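Local coordinates for putative membrane protein (Corynebacterium diphtheriae NCTC 13129, PDB 3C8I) that is of unknown function but belongs to the DUF3239 family, the piece described here being the C-terminal part of a putative membrane protein, at residues Y14-A19 with E110-S115; P18-E23 with T119-N124; M32-T37 with P45-A50; T37-T42 with D86-I91; R52-I57 with I96-P101. All blocks are in the same frame, centred on the assembly; numbering follows the deposited sequence.

Interaction 1 of 5, residues Y14-A19 with E110-S115; sequences YDLVPA and ESTIPS
I113 lies against L16, V17 and P18, and every contact between Y14-A19 and E110-S115 is apolar or van der Waals in kind. The two branches of I113 divide the work. CG2, anti to its own backbone N, rests on the proline, 3.7 Å from P18 CD and nearly as close to P18 CB and CG. CG1 meets L16 CB at 3.8 Å, and its terminal CD1 ends 3.5 Å from V17 O, against the strand backbone. A lighter contact joins the leucine tip to T112, where L16 CD1 is 4.1 Å from T112 CG2 and the two side chains cross at about a right angle.

No hydrogen bond crosses between the two segments. L16 N donates to the anti lone pair of D15 OD1 at 3.1 Å, a bond within the segment, just ahead of the residues that meet I113, while the hydroxyl of T112 turns back to R108 O in its own helix. P18 and I113 also both touch W118 of helix 115-124.

I113 is the first residue to leave helix 103-112, and P114 occupies the N-cap position of the next helix. The contact is thus typical of a helix-to-helix corner seated on an antiparallel sheet, here on strand 16-24.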
# COMPACT_ATOMS: atom_id res chain seq x y z
N TYR B 14 12.95 -17.12 -5.53
CA TYR B 14 12.17 -16.12 -6.28
C TYR B 14 11.91 -16.71 -7.65
O TYR B 14 12.52 -16.30 -8.65
CB TYR B 14 12.93 -14.79 -6.39
CG TYR B 14 12.84 -13.89 -5.17
CD1 TYR B 14 13.93 -13.73 -4.30
CD2 TYR B 14 11.68 -13.16 -4.91
CE1 TYR B 14 13.83 -12.89 -3.17
CE2 TYR B 14 11.58 -12.32 -3.80
CZ TYR B 14 12.65 -12.19 -2.94
OH TYR B 14 12.54 -11.35 -1.85
N ASP B 15 11.01 -17.69 -7.73
CA ASP B 15 10.92 -18.48 -8.97
C ASP B 15 10.00 -17.92 -10.04
O ASP B 15 9.19 -17.04 -9.79
CB ASP B 15 10.60 -19.94 -8.68
CG ASP B 15 11.70 -20.84 -9.14
OD1 ASP B 15 12.08 -20.69 -10.33
OD2 ASP B 15 12.18 -21.68 -8.34
N LEU B 16 10.17 -18.42 -11.25
CA LEU B 16 9.52 -17.83 -12.40
C LEU B 16 8.07 -18.23 -12.44
O LEU B 16 7.74 -19.40 -12.25
CB LEU B 16 10.20 -18.29 -13.69
CG LEU B 16 11.55 -17.63 -13.96
CD1 LEU B 16 12.23 -18.34 -15.15
CD2 LEU B 16 11.38 -16.11 -14.19
N VAL B 17 7.21 -17.27 -12.72
CA VAL B 17 5.81 -17.52 -12.97
C VAL B 17 5.46 -16.91 -14.33
O VAL B 17 6.01 -15.88 -14.72
CB VAL B 17 4.89 -16.97 -11.82
CG1 VAL B 17 5.26 -17.62 -10.49
CG2 VAL B 17 4.96 -15.43 -11.69
N PRO B 18 4.54 -17.54 -15.06
CA PRO B 18 4.04 -16.86 -16.25
C PRO B 18 3.10 -15.70 -15.89
O PRO B 18 2.32 -15.81 -14.93
CB PRO B 18 3.28 -17.95 -16.98
CG PRO B 18 2.84 -18.87 -15.92
CD PRO B 18 3.88 -18.85 -14.86
N ALA B 19 3.20 -14.62 -16.64
CA ALA B 19 2.22 -13.54 -16.60
C ALA B 19 1.87 -13.12 -18.03
O ALA B 19 2.61 -13.42 -18.98
CB ALA B 19 2.74 -12.34 -15.75
N GLU B 110 11.05 -17.02 -20.58
CA GLU B 110 9.76 -17.39 -21.17
C GLU B 110 9.74 -18.86 -21.61
O GLU B 110 8.75 -19.56 -21.38
CB GLU B 110 9.39 -16.48 -22.35
CG GLU B 110 8.08 -16.92 -23.04
CD GLU B 110 7.68 -16.04 -24.20
OE1 GLU B 110 7.80 -14.79 -24.08
OE2 GLU B 110 7.23 -16.61 -25.23
N SER B 111 10.81 -19.31 -22.26
CA SER B 111 10.94 -20.71 -22.66
C SER B 111 11.12 -21.67 -21.47
O SER B 111 10.67 -22.81 -21.53
CB SER B 111 12.07 -20.89 -23.69
OG SER B 111 13.28 -20.35 -23.19
N THR B 112 11.75 -21.21 -20.40
CA THR B 112 11.93 -22.00 -19.18
C THR B 112 10.61 -22.30 -18.45
O THR B 112 10.44 -23.36 -17.84
CB THR B 112 12.87 -21.28 -18.19
OG1 THR B 112 14.19 -21.19 -18.73
CG2 THR B 112 12.93 -22.01 -16.86
N ILE B 113 9.66 -21.36 -18.50
CA ILE B 113 8.36 -21.59 -17.87
C ILE B 113 7.61 -22.66 -18.67
O ILE B 113 7.46 -22.53 -19.89
CB ILE B 113 7.53 -20.27 -17.73
CG1 ILE B 113 8.20 -19.33 -16.72
CG2 ILE B 113 6.09 -20.56 -17.28
CD1 ILE B 113 7.81 -17.88 -16.92
N PRO B 114 7.19 -23.74 -17.99
CA PRO B 114 6.44 -24.80 -18.68
C PRO B 114 5.35 -24.27 -19.62
O PRO B 114 4.59 -23.36 -19.27
CB PRO B 114 5.83 -25.58 -17.52
CG PRO B 114 6.86 -25.51 -16.48
CD PRO B 114 7.42 -24.09 -16.57
N SER B 115 5.30 -24.84 -20.82
CA SER B 115 4.28 -24.53 -21.81
C SER B 115 2.88 -24.70 -21.25
O SER B 115 1.98 -23.95 -21.60
CB SER B 115 4.46 -25.45 -23.01
OG SER B 115 4.80 -26.75 -22.57

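Interaction 2 of 5, residues P18-E23 with T119-N124; sequences PAMIAE and TTLSKN
L121 CD2 points into the backbone of strand 16-24, 3.6 Å from both P18 O and A19 CA, and this is the tight part of the contact. The same methyl reaches M20 CB at 3.8 Å and P18 CB at 3.9 Å. One branch of the leucine therefore spans three consecutive strand residues; chi1 of -180° sets CG on the strand side, from which CD2 reaches the backbone. L121 also touches M32 of the adjacent strand.

Helix 115-124 packs on one face of the antiparallel sheet, a layered alpha+beta arrangement, with the short axes 8.7 Å apart and running 28° from parallel. P18 and M20 turn their CB atoms to the helix, whereas A19 between them turns away, to V31 and A33 of the next strand.

Toward solvent the contact thins to a single side chain pair. M20 bends at its last torsion (chi3 -59°), which carries CE to 3.1 Å from S122 OG, a close approach and not a hydrogen bond. That hydroxyl is bonded to W118 O, one turn back in the helix, and S122 itself is exposed. Farther along, beyond the contact, A22 and E23 both face V30 in a classic beta bulge, and E23 makes salt bridges to R132 and to R27 of a third subunit.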
# COMPACT_ATOMS: atom_id res chain seq x y z
N PRO B 18 4.54 -17.54 -15.06
CA PRO B 18 4.04 -16.86 -16.25
C PRO B 18 3.10 -15.70 -15.89
O PRO B 18 2.32 -15.81 -14.93
CB PRO B 18 3.28 -17.95 -16.98
CG PRO B 18 2.84 -18.87 -15.92
CD PRO B 18 3.88 -18.85 -14.86
N ALA B 19 3.20 -14.62 -16.64
CA ALA B 19 2.22 -13.54 -16.60
C ALA B 19 1.87 -13.12 -18.03
O ALA B 19 2.61 -13.42 -18.98
CB ALA B 19 2.74 -12.34 -15.75
N MET B 20 0.74 -12.45 -18.19
CA MET B 20 0.22 -12.11 -19.49
C MET B 20 -0.65 -10.86 -19.38
O MET B 20 -1.37 -10.67 -18.39
CB MET B 20 -0.63 -13.30 -20.00
CG MET B 20 -1.12 -13.23 -21.46
SD MET B 20 -1.88 -14.82 -21.98
CE MET B 20 -0.53 -15.90 -21.72
N ILE B 21 -0.62 -10.03 -20.42
CA ILE B 21 -1.46 -8.83 -20.46
C ILE B 21 -2.90 -9.27 -20.65
O ILE B 21 -3.25 -9.92 -21.65
CB ILE B 21 -1.06 -7.82 -21.56
CG1 ILE B 21 0.42 -7.41 -21.43
CG2 ILE B 21 -2.03 -6.61 -21.54
CD1 ILE B 21 0.89 -6.44 -22.55
N ALA B 22 -3.74 -8.90 -19.68
CA ALA B 22 -5.16 -9.30 -19.64
C ALA B 22 -6.08 -8.16 -20.06
O ALA B 22 -7.22 -8.39 -20.48
CB ALA B 22 -5.51 -9.80 -18.22
N GLU B 23 -5.59 -6.93 -19.96
CA GLU B 23 -6.36 -5.76 -20.33
C GLU B 23 -5.44 -4.56 -20.56
O GLU B 23 -4.43 -4.40 -19.87
CB GLU B 23 -7.38 -5.44 -19.23
CG GLU B 23 -8.03 -4.07 -19.37
CD GLU B 23 -8.96 -3.74 -18.24
OE1 GLU B 23 -10.08 -4.28 -18.26
OE2 GLU B 23 -8.57 -2.94 -17.35
N THR B 119 -0.18 -22.32 -21.10
CA THR B 119 -1.50 -22.62 -21.64
C THR B 119 -2.61 -22.46 -20.57
O THR B 119 -3.66 -21.86 -20.84
CB THR B 119 -1.50 -23.99 -22.41
OG1 THR B 119 -1.39 -25.07 -21.48
CG2 THR B 119 -0.35 -24.06 -23.40
N THR B 120 -2.38 -22.95 -19.36
CA THR B 120 -3.30 -22.71 -18.23
C THR B 120 -3.62 -21.22 -18.04
O THR B 120 -4.78 -20.83 -17.87
CB THR B 120 -2.74 -23.28 -16.89
OG1 THR B 120 -2.69 -24.71 -16.96
CG2 THR B 120 -3.61 -22.85 -15.69
N LEU B 121 -2.58 -20.38 -18.06
CA LEU B 121 -2.78 -18.93 -17.94
C LEU B 121 -3.59 -18.39 -19.13
O LEU B 121 -4.56 -17.66 -18.93
CB LEU B 121 -1.44 -18.20 -17.80
CG LEU B 121 -1.50 -16.67 -17.67
CD1 LEU B 121 -2.41 -16.21 -16.51
CD2 LEU B 121 -0.10 -16.12 -17.54
N SER B 122 -3.19 -18.75 -20.36
CA SER B 122 -3.90 -18.30 -21.55
C SER B 122 -5.38 -18.66 -21.50
O SER B 122 -6.23 -17.84 -21.80
CB SER B 122 -3.27 -18.89 -22.81
OG SER B 122 -1.92 -18.45 -22.93
N LYS B 123 -5.67 -19.89 -21.09
CA LYS B 123 -7.06 -20.35 -20.98
C LYS B 123 -7.88 -19.64 -19.93
O LYS B 123 -9.09 -19.75 -19.94
CB LYS B 123 -7.11 -21.86 -20.73
CG LYS B 123 -7.12 -22.65 -22.00
CD LYS B 123 -6.35 -23.97 -21.92
CE LYS B 123 -4.96 -23.81 -22.51
NZ LYS B 123 -3.92 -24.65 -21.82
N ASN B 124 -7.22 -18.92 -19.02
CA ASN B 124 -7.91 -18.25 -17.92
C ASN B 124 -7.84 -16.73 -17.98
O ASN B 124 -8.33 -16.06 -17.07
CB ASN B 124 -7.37 -18.79 -16.59
CG ASN B 124 -7.86 -20.22 -16.31
OD1 ASN B 124 -9.03 -20.42 -15.99
ND2 ASN B 124 -6.97 -21.20 -16.43

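Interaction 3 of 5, residues M32-T37 with P45-A50; sequences MALVNT and PRWALA
N36 OD1 accepts two backbone N-H groups, that of R46 across the contact and that of N38, two residues on in the same chain. The R46 N to N36 OD1 bond is 2.9 Å long and nearly straight at the hydrogen (164°), but its donor stands above the carbonyl plane by 51°. An extended chi1 of 180° sends CG of N36 across toward R46, and the side chain crosses the P45 ring at about a right angle, with ND2 3.6 Å from P45 CB.

Next to it, T37 N donates to R46 O at 2.8 Å. The threonine methyl is packed hard, T37 CG2 being 3.5 Å from A48 CB, while its hydroxyl is bonded to E140. Beyond this the ladder is regular: V35 and A48 exchange N-H and C=O in both directions, and so do A33 and A50.

On the face that bears L34, N36, W47 and L49, the indole of W47 sits between P45 CB, 3.7 Å above the ring plane, and L34 CD2 on the opposite side, both offset toward the rim. V35 O approaches its edge, 3.4 Å from W47 CE3. L34 and M32 both meet L49, with M32 SD 4.0 Å from L49 CD2. The other face carries V35, whose CG2 meets A50 CB at 4.0 Å. Two-way bonded pairs in alternation with non-hydrogen-bonded ones mark antiparallel pairing, and the consecutive strands 29-36 and 47-54 form a beta hairpin of the antiparallel sheet.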
# COMPACT_ATOMS: atom_id res chain seq x y z
N MET B 32 -2.04 -10.61 -15.58
CA MET B 32 -2.50 -11.75 -14.79
C MET B 32 -1.35 -12.73 -14.73
O MET B 32 -0.73 -13.00 -15.76
CB MET B 32 -3.71 -12.42 -15.46
CG MET B 32 -4.32 -13.63 -14.68
SD MET B 32 -5.74 -14.46 -15.52
CE MET B 32 -6.88 -13.14 -15.38
N ALA B 33 -1.07 -13.27 -13.55
CA ALA B 33 -0.04 -14.30 -13.37
C ALA B 33 -0.62 -15.57 -12.80
O ALA B 33 -1.60 -15.53 -12.07
CB ALA B 33 1.11 -13.79 -12.44
N LEU B 34 -0.01 -16.71 -13.16
CA LEU B 34 -0.35 -18.01 -12.59
C LEU B 34 0.62 -18.31 -11.44
O LEU B 34 1.82 -18.49 -11.64
CB LEU B 34 -0.30 -19.12 -13.67
CG LEU B 34 -0.72 -20.54 -13.24
CD1 LEU B 34 -2.22 -20.66 -12.99
CD2 LEU B 34 -0.27 -21.62 -14.23
N VAL B 35 0.09 -18.35 -10.22
CA VAL B 35 0.89 -18.48 -9.01
C VAL B 35 0.45 -19.68 -8.14
O VAL B 35 -0.68 -20.19 -8.23
CB VAL B 35 0.86 -17.16 -8.16
CG1 VAL B 35 1.58 -16.01 -8.88
CG2 VAL B 35 -0.56 -16.77 -7.76
N ASN B 36 1.39 -20.13 -7.32
CA ASN B 36 1.17 -21.22 -6.40
C ASN B 36 0.93 -20.64 -5.03
O ASN B 36 1.81 -19.98 -4.48
CB ASN B 36 2.42 -22.11 -6.37
CG ASN B 36 2.30 -23.30 -5.42
OD1 ASN B 36 1.26 -23.56 -4.82
ND2 ASN B 36 3.38 -24.05 -5.31
N THR B 37 -0.25 -20.87 -4.46
CA THR B 37 -0.56 -20.30 -3.14
C THR B 37 -0.02 -21.09 -1.95
O THR B 37 -0.15 -20.64 -0.79
CB THR B 37 -2.07 -20.04 -2.94
OG1 THR B 37 -2.78 -21.27 -2.86
CG2 THR B 37 -2.63 -19.22 -4.06
N PRO B 45 1.33 -28.11 -6.40
CA PRO B 45 0.96 -26.70 -6.34
C PRO B 45 -0.54 -26.46 -6.26
O PRO B 45 -1.35 -27.26 -6.77
CB PRO B 45 1.53 -26.12 -7.64
CG PRO B 45 1.71 -27.28 -8.56
CD PRO B 45 1.90 -28.49 -7.70
N ARG B 46 -0.88 -25.38 -5.59
CA ARG B 46 -2.24 -24.94 -5.47
C ARG B 46 -2.37 -23.69 -6.32
O ARG B 46 -2.01 -22.58 -5.90
CB ARG B 46 -2.55 -24.65 -4.01
CG ARG B 46 -3.98 -24.27 -3.81
CD ARG B 46 -4.48 -24.66 -2.42
NE ARG B 46 -5.15 -25.94 -2.44
CZ ARG B 46 -6.35 -26.16 -2.98
NH1 ARG B 46 -7.03 -25.18 -3.58
NH2 ARG B 46 -6.86 -27.39 -2.93
N TRP B 47 -2.85 -23.88 -7.56
CA TRP B 47 -2.77 -22.81 -8.54
C TRP B 47 -3.79 -21.73 -8.30
O TRP B 47 -4.91 -21.99 -7.88
CB TRP B 47 -2.92 -23.35 -9.97
CG TRP B 47 -1.79 -24.22 -10.41
CD1 TRP B 47 -1.87 -25.53 -10.78
CD2 TRP B 47 -0.40 -23.86 -10.54
NE1 TRP B 47 -0.63 -26.01 -11.13
CE2 TRP B 47 0.29 -25.00 -11.00
CE3 TRP B 47 0.32 -22.70 -10.32
CZ2 TRP B 47 1.66 -25.01 -11.22
CZ3 TRP B 47 1.69 -22.70 -10.55
CH2 TRP B 47 2.34 -23.84 -11.00
N ALA B 48 -3.40 -20.50 -8.60
CA ALA B 48 -4.27 -19.35 -8.52
C ALA B 48 -3.86 -18.31 -9.57
O ALA B 48 -2.75 -18.35 -10.13
CB ALA B 48 -4.24 -18.74 -7.11
N LEU B 49 -4.78 -17.39 -9.83
CA LEU B 49 -4.57 -16.27 -10.73
C LEU B 49 -4.43 -15.01 -9.90
O LEU B 49 -5.26 -14.75 -9.02
CB LEU B 49 -5.76 -16.14 -11.69
CG LEU B 49 -6.09 -17.42 -12.46
CD1 LEU B 49 -7.45 -17.30 -13.14
CD2 LEU B 49 -4.93 -17.78 -13.45
N ALA B 50 -3.38 -14.24 -10.16
CA ALA B 50 -3.14 -12.99 -9.44
C ALA B 50 -3.04 -11.88 -10.46
O ALA B 50 -2.30 -12.00 -11.42
CB ALA B 50 -1.82 -13.10 -8.60

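Interaction 4 of 5, residues T37-T42 with D86-I91; sequences TNVDPT and DSWDQI
T37, N38 and V39 run alongside W88, S87 and D86 respectively, through an isolated beta bridge centred on N38 and S87, which fastens the loop after strand 29-36 to the D86-W88 part of the chain leading into strand 88-95. Two backbone bonds make the bridge. W88 N donates to T37 O at 2.8 Å, and V39 N donates to D86 O at the same length and almost straight (176°), although it arrives 50° above the carbonyl plane.

The apolar share is a CH-pi contact. V39 CG2 lies over the five-membered ring of W88, 3.9 Å from its centroid and 16° off the normal; the valine and the indole cross at about a right angle, and both also touch R80.

Waters extend the polar network. Water 1 is held by three side chains, donating to T37 OG1 and N38 OD1 and bonding to S87 OG at 2.8 Å; T37 OG1 also bonds to E140 and S87 OG to N84 ND2. Water 2 lies in the plane of the indole at its edge, accepting from W88 NE1 at 3.1 Å and donating to V39 O. Water 3 accepts from D40 N and donates to D86 O.

An Asx turn shapes the T42 end: D40 OD1 receives T42 N at 2.8 Å and T42 OG1 at 2.6 Å, both from the same face of the carboxylate.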
# COMPACT_ATOMS: atom_id res chain seq x y z
N THR B 37 -0.25 -20.87 -4.46
CA THR B 37 -0.56 -20.30 -3.14
C THR B 37 -0.02 -21.09 -1.95
O THR B 37 -0.15 -20.64 -0.79
CB THR B 37 -2.07 -20.04 -2.94
OG1 THR B 37 -2.78 -21.27 -2.86
CG2 THR B 37 -2.63 -19.22 -4.06
N ASN B 38 0.61 -22.24 -2.18
CA ASN B 38 1.26 -22.99 -1.08
C ASN B 38 2.51 -22.29 -0.58
O ASN B 38 3.38 -21.94 -1.37
CB ASN B 38 1.65 -24.42 -1.51
CG ASN B 38 0.46 -25.33 -1.66
OD1 ASN B 38 -0.58 -25.13 -1.04
ND2 ASN B 38 0.62 -26.39 -2.49
N VAL B 39 2.62 -22.13 0.73
CA VAL B 39 3.85 -21.60 1.31
C VAL B 39 5.02 -22.58 1.09
O VAL B 39 6.12 -22.15 0.74
CB VAL B 39 3.67 -21.17 2.78
CG1 VAL B 39 5.01 -20.79 3.39
CG2 VAL B 39 2.67 -19.99 2.86
N ASP B 40 4.74 -23.89 1.19
CA ASP B 40 5.73 -24.93 0.87
C ASP B 40 5.72 -25.31 -0.61
O ASP B 40 4.77 -25.97 -1.08
CB ASP B 40 5.48 -26.17 1.72
CG ASP B 40 6.54 -27.26 1.51
OD1 ASP B 40 7.27 -27.28 0.49
OD2 ASP B 40 6.62 -28.12 2.39
N PRO B 41 6.78 -24.95 -1.34
CA PRO B 41 6.80 -25.12 -2.79
C PRO B 41 7.06 -26.56 -3.24
O PRO B 41 6.94 -26.85 -4.44
CB PRO B 41 7.94 -24.20 -3.22
CG PRO B 41 8.90 -24.30 -2.10
CD PRO B 41 8.05 -24.37 -0.86
N THR B 42 7.40 -27.45 -2.31
CA THR B 42 7.68 -28.83 -2.66
C THR B 42 6.39 -29.63 -2.82
O THR B 42 6.38 -30.66 -3.47
CB THR B 42 8.62 -29.50 -1.63
OG1 THR B 42 7.97 -29.59 -0.36
CG2 THR B 42 9.93 -28.68 -1.49
N ASP B 86 0.13 -22.18 5.92
CA ASP B 86 0.44 -22.96 4.73
C ASP B 86 -0.01 -22.33 3.40
O ASP B 86 0.40 -22.83 2.34
CB ASP B 86 -0.15 -24.39 4.81
CG ASP B 86 0.12 -25.08 6.15
OD1 ASP B 86 1.24 -24.91 6.71
OD2 ASP B 86 -0.79 -25.79 6.62
N SER B 87 -0.83 -21.26 3.42
CA SER B 87 -1.25 -20.59 2.18
C SER B 87 -0.98 -19.09 2.17
O SER B 87 -1.10 -18.44 3.21
CB SER B 87 -2.74 -20.78 1.94
OG SER B 87 -3.07 -22.14 1.88
N TRP B 88 -0.64 -18.57 0.99
CA TRP B 88 -0.64 -17.12 0.72
C TRP B 88 -2.04 -16.70 0.32
O TRP B 88 -2.68 -17.38 -0.49
CB TRP B 88 0.30 -16.77 -0.42
CG TRP B 88 1.70 -17.26 -0.28
CD1 TRP B 88 2.29 -18.25 -1.01
CD2 TRP B 88 2.69 -16.76 0.60
NE1 TRP B 88 3.59 -18.41 -0.62
CE2 TRP B 88 3.86 -17.51 0.38
CE3 TRP B 88 2.70 -15.74 1.58
CZ2 TRP B 88 5.04 -17.28 1.10
CZ3 TRP B 88 3.88 -15.52 2.29
CH2 TRP B 88 5.03 -16.28 2.05
N ASP B 89 -2.53 -15.62 0.91
CA ASP B 89 -3.83 -15.05 0.53
C ASP B 89 -3.69 -13.84 -0.42
O ASP B 89 -4.66 -13.37 -1.01
CB ASP B 89 -4.67 -14.71 1.77
CG ASP B 89 -5.71 -15.79 2.10
OD1 ASP B 89 -5.67 -16.89 1.48
OD2 ASP B 89 -6.59 -15.57 2.97
N GLN B 90 -2.47 -13.38 -0.60
CA GLN B 90 -2.13 -12.29 -1.50
C GLN B 90 -0.75 -12.55 -2.04
O GLN B 90 0.12 -12.96 -1.28
CB GLN B 90 -2.16 -10.94 -0.74
CG GLN B 90 -1.98 -9.68 -1.63
CD GLN B 90 -0.56 -9.37 -2.01
OE1 GLN B 90 -0.32 -8.76 -3.07
NE2 GLN B 90 0.38 -9.78 -1.21
N ILE B 91 -0.55 -12.32 -3.34
CA ILE B 91 0.77 -12.49 -3.99
C ILE B 91 0.97 -11.37 -5.02
O ILE B 91 0.09 -11.16 -5.86
CB ILE B 91 0.87 -13.87 -4.72
CG1 ILE B 91 0.78 -15.03 -3.72
CG2 ILE B 91 2.15 -13.96 -5.55
CD1 ILE B 91 0.73 -16.42 -4.37
O HOH W 1 -2.57 -23.01 -0.72
O HOH W 2 6.29 -19.88 -1.17
O HOH W 3 2.05 -25.00 2.17

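Interaction 5 of 5, residues R52-I57 with I96-P101; sequences RNITAI and IAWATP
W98 ends a 3-10 turn, I96-W98, in the link between strand 88-95 and helix 103-112, and its indole reaches across to R52, I54 and the backbone of A56 and I57 where strand 47-54 gives way to loop. The turn itself is held by I96 O, which accepts from A99 N and, over a longer distance, from T100 N.

The one hydrogen bond across the contact runs from W98 NE1 to A56 O, 3.0 Å long with 155° at the hydrogen. The donor lies in the carbonyl plane of A56, whereas the oxygen is tilted 16° from the ring plane, and the bond helps to fix the rotation of the indole. With its rim thus directed at the strand, CZ2 of W98 meets I54 CG2 tip to tip at 3.7 Å. The R52 chain, extended from CG to NE, brings the guanidinium to the same rim. Here edge meets face: W98 CH2 stands 3.6 Å above the guanidinium plane, toward its rim, and the two planes are 84° apart. Beside the indole, I57 CG2 packs on A97 CB at 3.9 Å.

R52 is gripped from beyond the contact as well. NH1 bonds to P93 O and to W98 O of a second subunit, and NH2 bonds weakly to A97 O of that subunit, so the site lies at a subunit interface, where P58 of the second subunit also packs on W98. Within the chain, A97 leans on I106 of helix 103-112, I57 on I71 of strand 70-80, and I54 and I57 both touch P95 at the end of strand 88-95.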
# COMPACT_ATOMS: atom_id res chain seq x y z
N ARG B 52 -2.46 -7.60 -11.45
CA ARG B 52 -1.80 -6.38 -11.05
C ARG B 52 -1.89 -5.33 -12.13
O ARG B 52 -1.61 -5.60 -13.29
CB ARG B 52 -0.33 -6.66 -10.76
CG ARG B 52 0.45 -5.46 -10.30
CD ARG B 52 1.91 -5.82 -9.98
NE ARG B 52 2.66 -4.66 -9.50
CZ ARG B 52 3.76 -4.71 -8.76
NH1 ARG B 52 4.30 -5.88 -8.44
NH2 ARG B 52 4.35 -3.57 -8.36
N ASN B 53 -2.23 -4.12 -11.71
CA ASN B 53 -2.25 -2.97 -12.59
C ASN B 53 -0.85 -2.39 -12.71
O ASN B 53 -0.20 -2.10 -11.70
CB ASN B 53 -3.25 -1.95 -12.08
CG ASN B 53 -4.67 -2.29 -12.48
OD1 ASN B 53 -5.25 -1.65 -13.37
ND2 ASN B 53 -5.26 -3.30 -11.84
N ILE B 54 -0.37 -2.29 -13.94
CA ILE B 54 1.01 -1.88 -14.22
C ILE B 54 1.04 -0.74 -15.24
O ILE B 54 0.33 -0.77 -16.25
CB ILE B 54 1.85 -3.09 -14.72
CG1 ILE B 54 2.02 -4.12 -13.59
CG2 ILE B 54 3.24 -2.65 -15.23
CD1 ILE B 54 2.74 -5.44 -14.06
N THR B 55 1.85 0.27 -14.97
CA THR B 55 1.91 1.42 -15.88
C THR B 55 2.90 1.18 -17.03
O THR B 55 2.58 1.47 -18.18
CB THR B 55 2.21 2.71 -15.10
OG1 THR B 55 1.12 2.96 -14.19
CG2 THR B 55 2.38 3.87 -16.04
N ALA B 56 4.07 0.64 -16.72
CA ALA B 56 5.15 0.51 -17.71
C ALA B 56 5.94 -0.78 -17.57
O ALA B 56 6.34 -1.16 -16.47
CB ALA B 56 6.09 1.70 -17.61
N ILE B 57 6.19 -1.44 -18.69
CA ILE B 57 7.13 -2.57 -18.73
C ILE B 57 8.04 -2.34 -19.94
O ILE B 57 7.54 -2.26 -21.06
CB ILE B 57 6.41 -3.92 -18.93
CG1 ILE B 57 5.34 -4.16 -17.85
CG2 ILE B 57 7.45 -5.04 -18.95
CD1 ILE B 57 4.52 -5.42 -18.05
N ILE B 96 9.93 -9.69 -14.96
CA ILE B 96 11.40 -9.77 -14.80
C ILE B 96 12.09 -8.66 -15.61
O ILE B 96 13.19 -8.23 -15.26
CB ILE B 96 12.02 -11.18 -15.10
CG1 ILE B 96 12.02 -11.52 -16.57
CG2 ILE B 96 11.34 -12.28 -14.32
CD1 ILE B 96 12.95 -12.73 -16.89
N ALA B 97 11.41 -8.15 -16.63
CA ALA B 97 11.89 -7.00 -17.40
C ALA B 97 12.16 -5.74 -16.55
O ALA B 97 12.80 -4.82 -17.06
CB ALA B 97 10.93 -6.68 -18.52
N TRP B 98 11.66 -5.66 -15.32
CA TRP B 98 11.97 -4.53 -14.43
C TRP B 98 13.37 -4.68 -13.82
O TRP B 98 13.97 -3.71 -13.39
CB TRP B 98 10.98 -4.41 -13.28
CG TRP B 98 9.60 -3.93 -13.64
CD1 TRP B 98 9.18 -3.39 -14.82
CD2 TRP B 98 8.47 -3.89 -12.76
NE1 TRP B 98 7.84 -3.05 -14.74
CE2 TRP B 98 7.38 -3.35 -13.49
CE3 TRP B 98 8.26 -4.30 -11.43
CZ2 TRP B 98 6.11 -3.20 -12.92
CZ3 TRP B 98 7.01 -4.15 -10.89
CH2 TRP B 98 5.94 -3.62 -11.63
N ALA B 99 13.84 -5.93 -13.79
CA ALA B 99 15.14 -6.30 -13.22
C ALA B 99 16.29 -6.46 -14.23
O ALA B 99 17.45 -6.34 -13.84
CB ALA B 99 15.00 -7.59 -12.43
N THR B 100 15.99 -6.76 -15.49
CA THR B 100 17.04 -6.94 -16.52
C THR B 100 16.70 -6.34 -17.89
O THR B 100 15.61 -6.58 -18.40
CB THR B 100 17.38 -8.46 -16.73
OG1 THR B 100 18.26 -8.59 -17.86
CG2 THR B 100 16.12 -9.29 -16.99
N PRO B 101 17.65 -5.60 -18.51
CA PRO B 101 17.42 -5.06 -19.85
C PRO B 101 17.66 -6.08 -20.96
O PRO B 101 17.34 -5.83 -22.14
CB PRO B 101 18.48 -3.96 -19.95
CG PRO B 101 19.60 -4.49 -19.16
CD PRO B 101 18.99 -5.23 -18.01

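From the N terminus, strand 16-24 opens both interaction 1 and interaction 2, which share P18 and A19 and close about a hundred residues later on two successive helices, binding these to the sheet. Interactions 3, 4 and 5 all nest inside these two loops. Interaction 3 closes first, joining strands 29-36 and 47-54; strand 29-36 is also bonded directly to strand 16-24. Interaction 4 starts at T37, which it shares with interaction 3, and crosses it to tie the hairpin loop to the D86-W88 approach to strand 88-95. Interaction 5 follows interaction 3 in series but crosses interaction 4, linking the end of strand 47-54 to the turn before helix 103-112, on the opposite side of the chain's centre.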